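Cell surface protein (Faecalibacterium prausnitzii A2-165, PDB 4GT6) is of unknown function but, as an extracellular leucine-rich-repeat protein, probably binds other proteins through this repeat-bearing part of the longer chain. Local coordinates at residues 17-20 against 21-25; 57-60 against 61-64; 129-132 against 133-136. All coordinates share one frame; numbering follows the deposited sequence.

Interaction 1 of 3, residues 17-20 against 21-25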
# COMPACT_ATOMS: atom_id res chain seq x y z
N ILE A 17 28.89 -19.07 -3.59
CA ILE A 17 28.61 -20.51 -3.52
C ILE A 17 28.38 -21.00 -4.97
O ILE A 17 28.10 -20.18 -5.86
CB ILE A 17 27.43 -20.86 -2.58
CG1 ILE A 17 26.09 -20.24 -3.06
CG2 ILE A 17 27.78 -20.49 -1.11
CD1 ILE A 17 24.81 -20.78 -2.39
N LEU A 18 28.49 -22.31 -5.18
CA LEU A 18 28.31 -22.92 -6.50
C LEU A 18 26.93 -23.50 -6.61
O LEU A 18 26.45 -24.19 -5.70
CB LEU A 18 29.41 -23.98 -6.75
CG LEU A 18 30.86 -23.50 -6.51
CD1 LEU A 18 31.87 -24.65 -6.67
CD2 LEU A 18 31.24 -22.33 -7.43
N ASN A 19 26.27 -23.21 -7.74
CA ASN A 19 24.92 -23.68 -8.06
C ASN A 19 24.97 -25.00 -8.84
O ASN A 19 25.99 -25.31 -9.46
CB ASN A 19 24.20 -22.61 -8.86
CG ASN A 19 24.11 -21.30 -8.09
OD1 ASN A 19 23.99 -21.30 -6.87
ND2 ASN A 19 24.23 -20.19 -8.78
N ALA A 20 23.85 -25.76 -8.83
CA ALA A 20 23.72 -27.05 -9.51
C ALA A 20 23.90 -26.94 -11.04
O ALA A 20 24.21 -27.95 -11.68
CB ALA A 20 22.35 -27.65 -9.21
N ASP A 21 23.67 -25.74 -11.64
CA ASP A 21 23.79 -25.55 -13.10
C ASP A 21 25.16 -24.96 -13.48
O ASP A 21 25.30 -24.40 -14.57
CB ASP A 21 22.65 -24.66 -13.62
CG ASP A 21 22.70 -23.22 -13.14
OD1 ASP A 21 23.49 -22.94 -12.21
OD2 ASP A 21 21.95 -22.38 -13.69
N ASN A 22 26.16 -25.07 -12.59
CA ASN A 22 27.54 -24.57 -12.83
C ASN A 22 27.62 -23.04 -13.00
O ASN A 22 28.52 -22.54 -13.67
CB ASN A 22 28.18 -25.28 -14.03
CG ASN A 22 28.54 -26.70 -13.71
OD1 ASN A 22 28.76 -27.05 -12.54
ND2 ASN A 22 28.60 -27.53 -14.73
N THR A 23 26.75 -22.32 -12.30
CA THR A 23 26.83 -20.87 -12.15
C THR A 23 27.21 -20.63 -10.69
O THR A 23 27.24 -21.59 -9.90
CB THR A 23 25.52 -20.17 -12.53
OG1 THR A 23 24.47 -20.61 -11.65
CG2 THR A 23 25.16 -20.33 -14.01
N ALA A 24 27.43 -19.36 -10.31
CA ALA A 24 27.72 -18.99 -8.94
C ALA A 24 26.71 -17.99 -8.43
O ALA A 24 26.14 -17.21 -9.21
CB ALA A 24 29.12 -18.40 -8.84
N THR A 25 26.51 -17.99 -7.12
CA THR A 25 25.69 -17.00 -6.42
C THR A 25 26.61 -16.21 -5.52
O THR A 25 27.29 -16.83 -4.70
CB THR A 25 24.57 -17.67 -5.62
OG1 THR A 25 23.68 -18.32 -6.54
CG2 THR A 25 23.79 -16.66 -4.70
O HOH W 1 28.82 -26.12 -9.90
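Strands 14-18 and 24-29 run antiparallel here, Ile17 and Thr25 forming a hydrogen-bonded pair and Leu18 and Ala24 a non-hydrogen-bonded one. Ile17 N to Thr25 O and Thr25 N to Ile17 O are each 3.0 Å. Past the last bridge, Asn19 N still reaches Thr23 O at 2.9 Å, while Asn22 N returns to Asn19 O to close a type I turn. A water donates to both Asn19 O and Asn22 OD1, bridging the outside of the bend.

The Asn19 amide does most of the side-chain work. With CG beside the backbone N (chi1 -59°), it lies back across the opposing strand, and ND2 splits its two hydrogens between threonine hydroxyls: Thr23 OG1 at 2.9 Å, nearly straight (171°), and Thr25 OG1 at 3.0 Å, more bent. Both acceptors lie in the amide plane, so the two bonds fix the rotation of the amide. Thr23 OG1 in turn donates to Asp21 OD1 at 2.6 Å, on the syn side of the carboxylate, and is also hydrogen-bonded to Ser52 OG of strand 47-54. Replacing Asn19 by an alanine would probably leave Thr25 OG1 without this donor, while Thr23 OG1 would keep Asp21 and Ser52. Ile17 lies alongside Thr25, CG1 3.9 Å from Thr25 CB, on the same side of the sheet. Leu18 and Ala24 face the other way, and both touch Tyr49 of strand 47-54.

Asn22 takes a left-handed helical conformation (phi 64°), bringing the chain back so that Thr23 O faces Asn19 N and the strand resumes at Ala24. A type I turn followed by such a residue, inside the Asn19 N to Thr23 O bond, is the classic beta hairpin with a G1 beta bulge.

Interaction 2 of 3, residues 57-60 against 61-64. With EDO (1,2-ethanediol), chain N.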
# COMPACT_ATOMS: atom_id res chain seq x y z
N ARG A 57 20.60 -10.63 1.02
CA ARG A 57 21.19 -9.70 1.96
C ARG A 57 22.63 -9.28 1.70
O ARG A 57 23.26 -8.72 2.61
CB ARG A 57 21.10 -10.30 3.41
CG ARG A 57 19.71 -10.91 3.72
CD ARG A 57 19.53 -11.19 5.21
NE ARG A 57 19.09 -10.01 5.96
CZ ARG A 57 17.82 -9.62 6.12
NH1 ARG A 57 16.83 -10.34 5.61
NH2 ARG A 57 17.53 -8.53 6.81
N VAL A 58 23.17 -9.46 0.48
CA VAL A 58 24.60 -9.10 0.24
C VAL A 58 24.90 -7.64 0.61
O VAL A 58 25.92 -7.37 1.27
CB VAL A 58 25.07 -9.44 -1.22
CG1 VAL A 58 26.53 -8.99 -1.44
CG2 VAL A 58 24.97 -10.95 -1.48
N PHE A 59 24.01 -6.70 0.24
CA PHE A 59 24.23 -5.28 0.59
C PHE A 59 23.17 -4.77 1.58
O PHE A 59 22.94 -3.56 1.70
CB PHE A 59 24.23 -4.40 -0.67
CG PHE A 59 25.38 -4.77 -1.57
CD1 PHE A 59 26.64 -4.21 -1.40
CD2 PHE A 59 25.20 -5.68 -2.61
CE1 PHE A 59 27.70 -4.58 -2.22
CE2 PHE A 59 26.27 -6.04 -3.43
CZ PHE A 59 27.51 -5.51 -3.21
N CYS A 60 22.57 -5.70 2.33
CA CYS A 60 21.56 -5.38 3.33
C CYS A 60 22.19 -4.53 4.44
O CYS A 60 23.21 -4.93 5.02
CB CYS A 60 20.95 -6.66 3.90
SG CYS A 60 19.66 -6.35 5.13
N ASN A 61 21.63 -3.33 4.70
CA ASN A 61 22.16 -2.41 5.72
C ASN A 61 23.65 -2.08 5.47
O ASN A 61 24.41 -1.91 6.42
CB ASN A 61 21.98 -2.98 7.14
CG ASN A 61 20.55 -3.03 7.57
OD1 ASN A 61 19.82 -2.06 7.42
ND2 ASN A 61 20.10 -4.20 8.06
N TYR A 62 24.06 -1.99 4.19
CA TYR A 62 25.46 -1.70 3.80
C TYR A 62 25.90 -0.48 4.57
O TYR A 62 25.22 0.54 4.51
CB TYR A 62 25.51 -1.48 2.29
CG TYR A 62 26.91 -1.28 1.73
CD1 TYR A 62 27.86 -2.30 1.78
CD2 TYR A 62 27.24 -0.11 1.04
CE1 TYR A 62 29.12 -2.14 1.21
CE2 TYR A 62 28.49 0.06 0.46
CZ TYR A 62 29.43 -0.96 0.54
OH TYR A 62 30.67 -0.79 -0.02
N LYS A 63 26.97 -0.58 5.37
CA LYS A 63 27.33 0.51 6.28
C LYS A 63 28.11 1.67 5.62
O LYS A 63 28.22 2.74 6.22
CB LYS A 63 28.12 -0.04 7.49
CG LYS A 63 29.50 -0.59 7.16
CD LYS A 63 30.20 -1.14 8.41
CE LYS A 63 31.30 -0.23 8.91
NZ LYS A 63 32.35 -1.00 9.62
N TYR A 64 28.64 1.45 4.42
CA TYR A 64 29.43 2.46 3.73
C TYR A 64 28.59 3.28 2.75
O TYR A 64 27.45 2.91 2.45
CB TYR A 64 30.58 1.79 2.97
CG TYR A 64 31.42 0.90 3.85
CD1 TYR A 64 32.26 1.44 4.83
CD2 TYR A 64 31.36 -0.49 3.75
CE1 TYR A 64 33.03 0.63 5.65
CE2 TYR A 64 32.12 -1.31 4.57
CZ TYR A 64 32.95 -0.75 5.52
OH TYR A 64 33.72 -1.57 6.31
C1 EDO N . 27.98 -5.64 3.39
O1 EDO N . 28.06 -5.72 1.98
C2 EDO N . 26.57 -5.16 3.82
O2 EDO N . 25.63 -6.20 3.77
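Phe59 and Tyr62 meet across the second of two overlapping beta turns, type I from Arg57 to Cys60 and type II from Phe59 to Tyr62, in a loop of the BspA-type leucine-rich repeat region. Tyr62 N closes that second turn on Phe59 O at 3.1 Å. The two side chains then run side by side: Phe59 turns its edge to one face of Tyr62, a T-shaped pair with planes at 71° and centroids 5.6 Å apart, CD1 of Phe59 lying 3.9 Å from CD1 of Tyr62. Tyr62 reaches this position with CG anti to its backbone N (chi1 -176°), and its hydroxyl bonds to Glu33 O. The Phe59 ring also lies nearly parallel to that of Phe83. An ethanediol, probably from the crystallisation liquor, sits by the turn: its O1 donates to Val58 O at 2.8 Å and lies at the edge of the Tyr62 ring, 3.4 Å from Tyr62 CD1. Its O2 is within bonding distance of both Val58 O and Cys60 O, its single proton not settled between them. The chemistry is thus mixed: the electropositive ring edge of Phe59 suits the pi face of Tyr62, while nearby backbone carbonyls offer acceptors to a small diol.

Interaction 3 of 3, residues 129-132 against 133-136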
# COMPACT_ATOMS: atom_id res chain seq x y z
N ASP A 129 8.82 -10.31 -5.48
CA ASP A 129 8.21 -10.70 -4.21
C ASP A 129 7.88 -9.49 -3.33
O ASP A 129 8.18 -8.35 -3.67
CB ASP A 129 9.09 -11.71 -3.47
CG ASP A 129 8.33 -12.82 -2.72
OD1 ASP A 129 7.11 -12.61 -2.38
OD2 ASP A 129 8.96 -13.87 -2.42
N SER A 130 7.23 -9.76 -2.20
CA SER A 130 6.70 -8.76 -1.26
C SER A 130 7.65 -7.63 -0.94
O SER A 130 8.83 -7.88 -0.68
CB SER A 130 6.34 -9.43 0.06
OG SER A 130 5.50 -10.55 -0.22
N GLU A 131 7.10 -6.39 -0.94
CA GLU A 131 7.78 -5.15 -0.51
C GLU A 131 9.13 -4.91 -1.20
O GLU A 131 9.99 -4.25 -0.60
CB GLU A 131 8.04 -5.28 1.00
CG GLU A 131 6.77 -5.41 1.84
CD GLU A 131 7.11 -5.63 3.30
OE1 GLU A 131 7.64 -6.71 3.65
OE2 GLU A 131 6.92 -4.67 4.08
N ALA A 132 9.31 -5.39 -2.43
CA ALA A 132 10.59 -5.24 -3.12
C ALA A 132 10.96 -3.77 -3.33
O ALA A 132 12.15 -3.47 -3.34
CB ALA A 132 10.55 -5.95 -4.47
N PHE A 133 9.96 -2.85 -3.44
CA PHE A 133 10.29 -1.44 -3.64
C PHE A 133 9.64 -0.57 -2.59
O PHE A 133 9.36 0.60 -2.84
CB PHE A 133 9.90 -1.00 -5.08
CG PHE A 133 10.73 -1.73 -6.11
CD1 PHE A 133 12.04 -1.34 -6.38
CD2 PHE A 133 10.21 -2.84 -6.78
CE1 PHE A 133 12.81 -2.04 -7.32
CE2 PHE A 133 10.99 -3.55 -7.71
CZ PHE A 133 12.30 -3.16 -7.94
N HIS A 134 9.36 -1.15 -1.42
CA HIS A 134 8.72 -0.45 -0.30
C HIS A 134 9.61 0.75 0.11
O HIS A 134 10.81 0.58 0.33
CB HIS A 134 8.51 -1.45 0.85
CG HIS A 134 7.74 -0.96 2.05
ND1 HIS A 134 7.34 -1.85 3.04
CD2 HIS A 134 7.36 0.29 2.41
CE1 HIS A 134 6.72 -1.11 3.95
NE2 HIS A 134 6.71 0.18 3.62
N HIS A 135 9.02 1.97 0.20
CA HIS A 135 9.73 3.21 0.57
C HIS A 135 10.84 3.62 -0.45
O HIS A 135 11.81 4.29 -0.07
CB HIS A 135 10.31 3.15 2.00
CG HIS A 135 9.38 3.72 3.03
ND1 HIS A 135 9.17 5.09 3.12
CD2 HIS A 135 8.62 3.10 3.96
CE1 HIS A 135 8.30 5.26 4.12
NE2 HIS A 135 7.94 4.08 4.65
N CYS A 136 10.66 3.26 -1.74
CA CYS A 136 11.51 3.77 -2.80
C CYS A 136 10.86 5.09 -3.22
O CYS A 136 10.18 5.19 -4.24
CB CYS A 136 11.65 2.77 -3.94
SG CYS A 136 12.71 1.37 -3.50
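Glu131 and His134 lie side by side, three residues apart, across a type I turn, and a carboxylate-imidazole hydrogen bond joins their ends. His134 ND1 donates to Glu131 OE2 at 3.0 Å with a somewhat bent angle of 144°. The oxygen lies nearly in the imidazole plane, whereas the nitrogen meets it on the anti side and well out of the carboxylate plane, the two flat groups being turned 41° against each other. His134 was modelled in two conformers, so the bond, described for one of them, is somewhat doubtful. The other carboxylate oxygen, Glu131 OE1, accepts from Gln108 NE2, so the group is gripped from two sides and its rotation restrained; a proton on ND1 next to this anion would probably be stabilised. With its ring swung away from the backbone N (chi1 -174°), His134 brings ND1 alongside the glutamate chain.

The pair belongs to a loop of a leucine-rich repeat coil, where backbone bonds pass to the coils before and after: Ala132 pairs with Phe110, Glu131 with Asp153 and Phe133 with Met155. Two bonds within the loop are weak: His134 N to Glu131 O at 3.3 Å and Ala132 N to Asp129 O at 3.4 Å. Ser130 N is better served by Asp129 OD1, 2.9 Å away, and Ser130 OG is hydrogen-bonded to Asp153 OD1 in the following coil.

On the buried side Ala132 CB touches Phe133 CD2 at 3.9 Å, and Ala132 O stands over one face of the phenylalanine ring, 3.6 Å from Phe133 CG. That ring also meets Phe110 with the planes essentially parallel, one coil packing its aromatic residue against the equivalent one before it.

Overall arrangement
The three contacts come in series along the chain. Interaction 1 lies near the N-terminal end, about 36 Å from the chain's centre, in the hairpin of strands 14-18 and 24-29. Interaction 2 follows strand 47-54, and interaction 3 follows strand 127-128; all these strands belong to one curled mixed sheet, whose parallel part continues into the repeat coils. The centres of interactions 1 and 2 are about 22 Å apart. Those of interactions 2 and 3 are about 16 Å apart, and none of the contacts touch. Interactions 2 and 3 occupy loops of the same leucine-rich repeat range; the curled sheet, which also takes in the hairpin, links the N-terminal end to these coils.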